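Local structure of putative polyprenyl synthetase (Streptomyces coelicolor, 3NF2) at residues 57-71 with 187-201. The protein probably condenses isoprenyl diphosphates into longer polyprenyl chains with the help of magnesium, as a member of the FPP/GGPP synthase family. Residues are numbered along the deposited sequence; the frame is centred on the assembly and turned at random.
Sequences VRPALAVLSAEVTGA and LLACASSIGAVLGGA. With SO4 (sulfate ion), chain B.
Ser65 sits as a knob among Ser192, Ser193, Gly195 and Ala196, where helices 57-67 and 173-198 pack tightest. Its OG lies anti to the backbone N (chi1 -170°), which carries it into the second helix's kink. Ser65 OG donates to Ser192 O at 2.7 Å, from above the carbonyl plane. Ser65 OG also accepts from Ala196 N at 3.0 Å, an amide lacking its bond to the preceding turn. Gly195 lets the backbones close in: its CA lies 3.9 Å from Ala66 CA, and a CB would clash with Ala62 O. CA-H...O contacts join Ala62 CA to Ala191 O and Ala66 CA to Gly195 O. Towards partly exposed Arg58 the contact is looser and mainly through side chains: its CG and CD rest on Leu188 CD2 and Leu187 CD2. Its guanidinium meets a sulfate edge-on. Arg58 NH2 donates to sulfate O1 at 2.7 Å. Arg58 NH1 reaches sulfate O4 at 3.1 Å. Glu84 of helix 77-98 pairs with NE. Replacing Arg58 by alanine would probably leave Glu84 without this partner and the sulfate without two bonds. Lys55 backbone N and Arg104 NH2 also bind this probable crystallisation sulfate, which may mark a diphosphate site of the all-helical isoprenoid synthase fold.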
loop_
_atom_site.group_PDB
_atom_site.type_symbol
_atom_site.label_atom_id
_atom_site.label_comp_id
_atom_site.label_asym_id
_atom_site.label_seq_id
_atom_site.Cartn_x
_atom_site.Cartn_y
_atom_site.Cartn_z
ATOM N N VAL A 57 0.634 19.092 13.278
ATOM C CA VAL A 57 -0.587 19.747 12.810
ATOM C C VAL A 57 -1.737 18.750 12.643
ATOM O O VAL A 57 -2.818 18.951 13.215
ATOM C CB VAL A 57 -0.357 20.539 11.495
ATOM C CG1 VAL A 57 -1.648 21.216 11.045
ATOM C CG2 VAL A 57 0.740 21.571 11.675
ATOM N N ARG A 58 -1.494 17.681 11.882
ATOM C CA ARG A 58 -2.514 16.649 11.631
ATOM C C ARG A 58 -3.092 15.961 12.899
ATOM O O ARG A 58 -4.329 15.852 13.023
ATOM C CB ARG A 58 -2.042 15.609 10.594
ATOM C CG ARG A 58 -1.640 16.164 9.231
ATOM C CD ARG A 58 -0.893 15.111 8.388
ATOM N NE ARG A 58 0.262 14.581 9.106
ATOM C CZ ARG A 58 1.520 14.973 8.923
ATOM N NH1 ARG A 58 1.822 15.881 8.006
ATOM N NH2 ARG A 58 2.487 14.439 9.655
ATOM N N PRO A 59 -2.221 15.488 13.827
ATOM C CA PRO A 59 -2.795 14.913 15.050
ATOM C C PRO A 59 -3.626 15.909 15.872
ATOM O O PRO A 59 -4.743 15.571 16.298
ATOM C CB PRO A 59 -1.568 14.443 15.848
ATOM C CG PRO A 59 -0.370 14.935 15.118
ATOM C CD PRO A 59 -0.774 15.207 13.722
ATOM N N ALA A 60 -3.097 17.120 16.063
ATOM C CA ALA A 60 -3.828 18.190 16.753
ATOM C C ALA A 60 -5.193 18.425 16.116
ATOM O O ALA A 60 -6.179 18.605 16.807
ATOM C CB ALA A 60 -3.019 19.493 16.760
ATOM N N LEU A 61 -5.231 18.387 14.791
ATOM C CA LEU A 61 -6.442 18.617 14.028
ATOM C C LEU A 61 -7.463 17.512 14.278
ATOM O O LEU A 61 -8.636 17.792 14.508
ATOM C CB LEU A 61 -6.076 18.694 12.545
ATOM C CG LEU A 61 -6.581 19.773 11.588
ATOM C CD1 LEU A 61 -7.171 20.979 12.283
ATOM C CD2 LEU A 61 -5.429 20.199 10.692
ATOM N N ALA A 62 -7.005 16.260 14.256
ATOM C CA ALA A 62 -7.895 15.102 14.418
ATOM C C ALA A 62 -8.537 15.000 15.801
ATOM O O ALA A 62 -9.699 14.598 15.910
ATOM C CB ALA A 62 -7.172 13.815 14.069
ATOM N N VAL A 63 -7.787 15.359 16.844
ATOM C CA VAL A 63 -8.349 15.356 18.199
ATOM C C VAL A 63 -9.332 16.511 18.361
ATOM O O VAL A 63 -10.379 16.341 18.984
ATOM C CB VAL A 63 -7.278 15.295 19.349
ATOM C CG1 VAL A 63 -6.493 13.991 19.285
ATOM C CG2 VAL A 63 -6.324 16.480 19.335
ATOM N N LEU A 64 -9.006 17.660 17.759
ATOM C CA LEU A 64 -9.930 18.792 17.649
ATOM C C LEU A 64 -11.225 18.425 16.925
ATOM O O LEU A 64 -12.309 18.833 17.340
ATOM C CB LEU A 64 -9.271 19.961 16.914
ATOM C CG LEU A 64 -8.920 21.243 17.661
ATOM C CD1 LEU A 64 -7.596 21.116 18.389
ATOM C CD2 LEU A 64 -8.860 22.378 16.662
ATOM N N SER A 65 -11.093 17.654 15.847
ATOM C CA SER A 65 -12.224 17.237 15.024
ATOM C C SER A 65 -13.281 16.485 15.828
ATOM O O SER A 65 -14.470 16.646 15.582
ATOM C CB SER A 65 -11.742 16.368 13.861
ATOM O OG SER A 65 -12.786 16.131 12.929
ATOM N N ALA A 66 -12.833 15.677 16.788
ATOM C CA ALA A 66 -13.727 14.912 17.652
ATOM C C ALA A 66 -14.567 15.811 18.565
ATOM O O ALA A 66 -15.757 15.547 18.783
ATOM C CB ALA A 66 -12.930 13.889 18.463
ATOM N N GLU A 67 -13.950 16.883 19.058
ATOM C CA GLU A 67 -14.615 17.857 19.940
ATOM C C GLU A 67 -15.791 18.612 19.321
ATOM O O GLU A 67 -16.641 19.118 20.050
ATOM C CB GLU A 67 -13.604 18.866 20.464
ATOM C CG GLU A 67 -12.555 18.262 21.359
ATOM C CD GLU A 67 -11.503 19.259 21.751
ATOM O OE1 GLU A 67 -11.402 19.567 22.954
ATOM O OE2 GLU A 67 -10.783 19.747 20.858
ATOM N N VAL A 68 -15.820 18.688 17.989
ATOM C CA VAL A 68 -16.918 19.284 17.212
ATOM C C VAL A 68 -18.286 18.669 17.563
ATOM O O VAL A 68 -19.291 19.382 17.670
ATOM C CB VAL A 68 -16.626 19.181 15.676
ATOM C CG1 VAL A 68 -17.843 19.534 14.805
ATOM C CG2 VAL A 68 -15.453 20.067 15.308
ATOM N N THR A 69 -18.310 17.352 17.761
ATOM C CA THR A 69 -19.538 16.658 18.144
ATOM C C THR A 69 -19.772 16.727 19.654
ATOM O O THR A 69 -20.863 16.412 20.125
ATOM C CB THR A 69 -19.517 15.180 17.712
ATOM O OG1 THR A 69 -18.321 14.559 18.193
ATOM C CG2 THR A 69 -19.564 15.059 16.204
ATOM N N GLY A 70 -18.747 17.132 20.403
ATOM C CA GLY A 70 -18.818 17.173 21.862
ATOM C C GLY A 70 -18.063 16.046 22.551
ATOM O O GLY A 70 -17.924 16.043 23.780
ATOM N N ALA A 71 -17.566 15.094 21.762
ATOM C CA ALA A 71 -16.818 13.947 22.284
ATOM C C ALA A 71 -15.458 14.358 22.851
ATOM O O ALA A 71 -14.985 15.471 22.610
ATOM C CB ALA A 71 -16.658 12.878 21.200
ATOM N N LEU A 187 -5.038 15.059 2.756
ATOM C CA LEU A 187 -4.766 14.453 4.051
ATOM C C LEU A 187 -5.088 15.389 5.225
ATOM O O LEU A 187 -5.439 14.930 6.319
ATOM C CB LEU A 187 -3.311 13.978 4.134
ATOM C CG LEU A 187 -2.997 13.133 5.369
ATOM C CD1 LEU A 187 -3.825 11.845 5.373
ATOM C CD2 LEU A 187 -1.522 12.832 5.466
ATOM N N LEU A 188 -4.951 16.693 5.006
ATOM C CA LEU A 188 -5.356 17.675 6.016
ATOM C C LEU A 188 -6.872 17.763 6.099
ATOM O O LEU A 188 -7.422 17.950 7.175
ATOM C CB LEU A 188 -4.711 19.036 5.762
ATOM C CG LEU A 188 -3.271 19.089 6.293
ATOM C CD1 LEU A 188 -2.423 20.160 5.616
ATOM C CD2 LEU A 188 -3.249 19.287 7.790
ATOM N N ALA A 189 -7.531 17.563 4.960
ATOM C CA ALA A 189 -8.985 17.484 4.883
ATOM C C ALA A 189 -9.479 16.308 5.701
ATOM O O ALA A 189 -10.447 16.430 6.455
ATOM C CB ALA A 189 -9.422 17.327 3.444
ATOM N N CYS A 190 -8.793 15.176 5.544
ATOM C CA CYS A 190 -9.102 13.972 6.281
ATOM C C CYS A 190 -8.838 14.155 7.770
ATOM O O CYS A 190 -9.678 13.807 8.585
ATOM C CB CYS A 190 -8.312 12.774 5.751
ATOM S SG CYS A 190 -8.729 11.241 6.620
ATOM N N ALA A 191 -7.687 14.714 8.118
ATOM C CA ALA A 191 -7.357 14.971 9.519
ATOM C C ALA A 191 -8.370 15.903 10.189
ATOM O O ALA A 191 -8.713 15.714 11.354
ATOM C CB ALA A 191 -5.964 15.542 9.640
ATOM N N SER A 192 -8.854 16.890 9.430
ATOM C CA SER A 192 -9.822 17.865 9.919
ATOM C C SER A 192 -11.212 17.291 10.155
ATOM O O SER A 192 -11.972 17.844 10.944
ATOM C CB SER A 192 -9.931 19.058 8.956
ATOM O OG SER A 192 -8.753 19.847 9.000
ATOM N N SER A 193 -11.545 16.201 9.473
ATOM C CA SER A 193 -12.900 15.653 9.546
ATOM C C SER A 193 -13.021 14.270 10.207
ATOM O O SER A 193 -14.133 13.834 10.516
ATOM C CB SER A 193 -13.539 15.620 8.157
ATOM O OG SER A 193 -12.923 14.653 7.323
ATOM N N ILE A 194 -11.898 13.588 10.431
ATOM C CA ILE A 194 -11.932 12.186 10.868
ATOM C C ILE A 194 -12.388 11.971 12.337
ATOM O O ILE A 194 -13.192 11.070 12.614
ATOM C CB ILE A 194 -10.602 11.429 10.532
ATOM C CG1 ILE A 194 -10.820 9.912 10.555
ATOM C CG2 ILE A 194 -9.414 11.905 11.412
ATOM C CD1 ILE A 194 -9.620 9.103 10.080
ATOM N N GLY A 195 -11.891 12.799 13.253
ATOM C CA GLY A 195 -12.322 12.775 14.652
ATOM C C GLY A 195 -13.825 12.953 14.790
ATOM O O GLY A 195 -14.459 12.274 15.593
ATOM N N ALA A 196 -14.383 13.856 13.984
ATOM C CA ALA A 196 -15.810 14.166 13.984
ATOM C C ALA A 196 -16.642 12.991 13.520
ATOM O O ALA A 196 -17.684 12.691 14.113
ATOM C CB ALA A 196 -16.083 15.375 13.106
ATOM N N VAL A 197 -16.181 12.338 12.453
ATOM C CA VAL A 197 -16.806 11.122 11.940
ATOM C C VAL A 197 -16.788 10.018 13.006
ATOM O O VAL A 197 -17.765 9.277 13.150
ATOM C CB VAL A 197 -16.139 10.649 10.623
ATOM C CG1 VAL A 197 -16.726 9.336 10.150
ATOM C CG2 VAL A 197 -16.342 11.684 9.530
ATOM N N LEU A 198 -15.693 9.949 13.770
ATOM C CA LEU A 198 -15.560 8.988 14.872
ATOM C C LEU A 198 -16.477 9.325 16.054
ATOM O O LEU A 198 -16.867 8.439 16.819
ATOM C CB LEU A 198 -14.096 8.882 15.332
ATOM C CG LEU A 198 -13.115 8.130 14.417
ATOM C CD1 LEU A 198 -11.664 8.250 14.898
ATOM C CD2 LEU A 198 -13.505 6.658 14.257
ATOM N N GLY A 199 -16.819 10.607 16.186
ATOM C CA GLY A 199 -17.733 11.083 17.226
ATOM C C GLY A 199 -19.201 11.128 16.818
ATOM O O GLY A 199 -20.028 11.660 17.554
ATOM N N GLY A 200 -19.520 10.591 15.639
ATOM C CA GLY A 200 -20.911 10.439 15.193
ATOM C C GLY A 200 -21.515 11.465 14.237
ATOM O O GLY A 200 -22.695 11.346 13.887
ATOM N N ALA A 201 -20.727 12.461 13.810
ATOM C CA ALA A 201 -21.193 13.528 12.895
ATOM C C ALA A 201 -21.760 13.002 11.569
ATOM O O ALA A 201 -21.256 12.007 11.040
ATOM C CB ALA A 201 -20.072 14.515 12.621
HETATM S S SO4 B . 5.761 16.098 9.159
HETATM O O1 SO4 B . 5.098 15.149 10.055
HETATM O O2 SO4 B . 6.507 17.055 9.974
HETATM O O3 SO4 B . 6.664 15.354 8.274
HETATM O O4 SO4 B . 4.785 16.833 8.345
#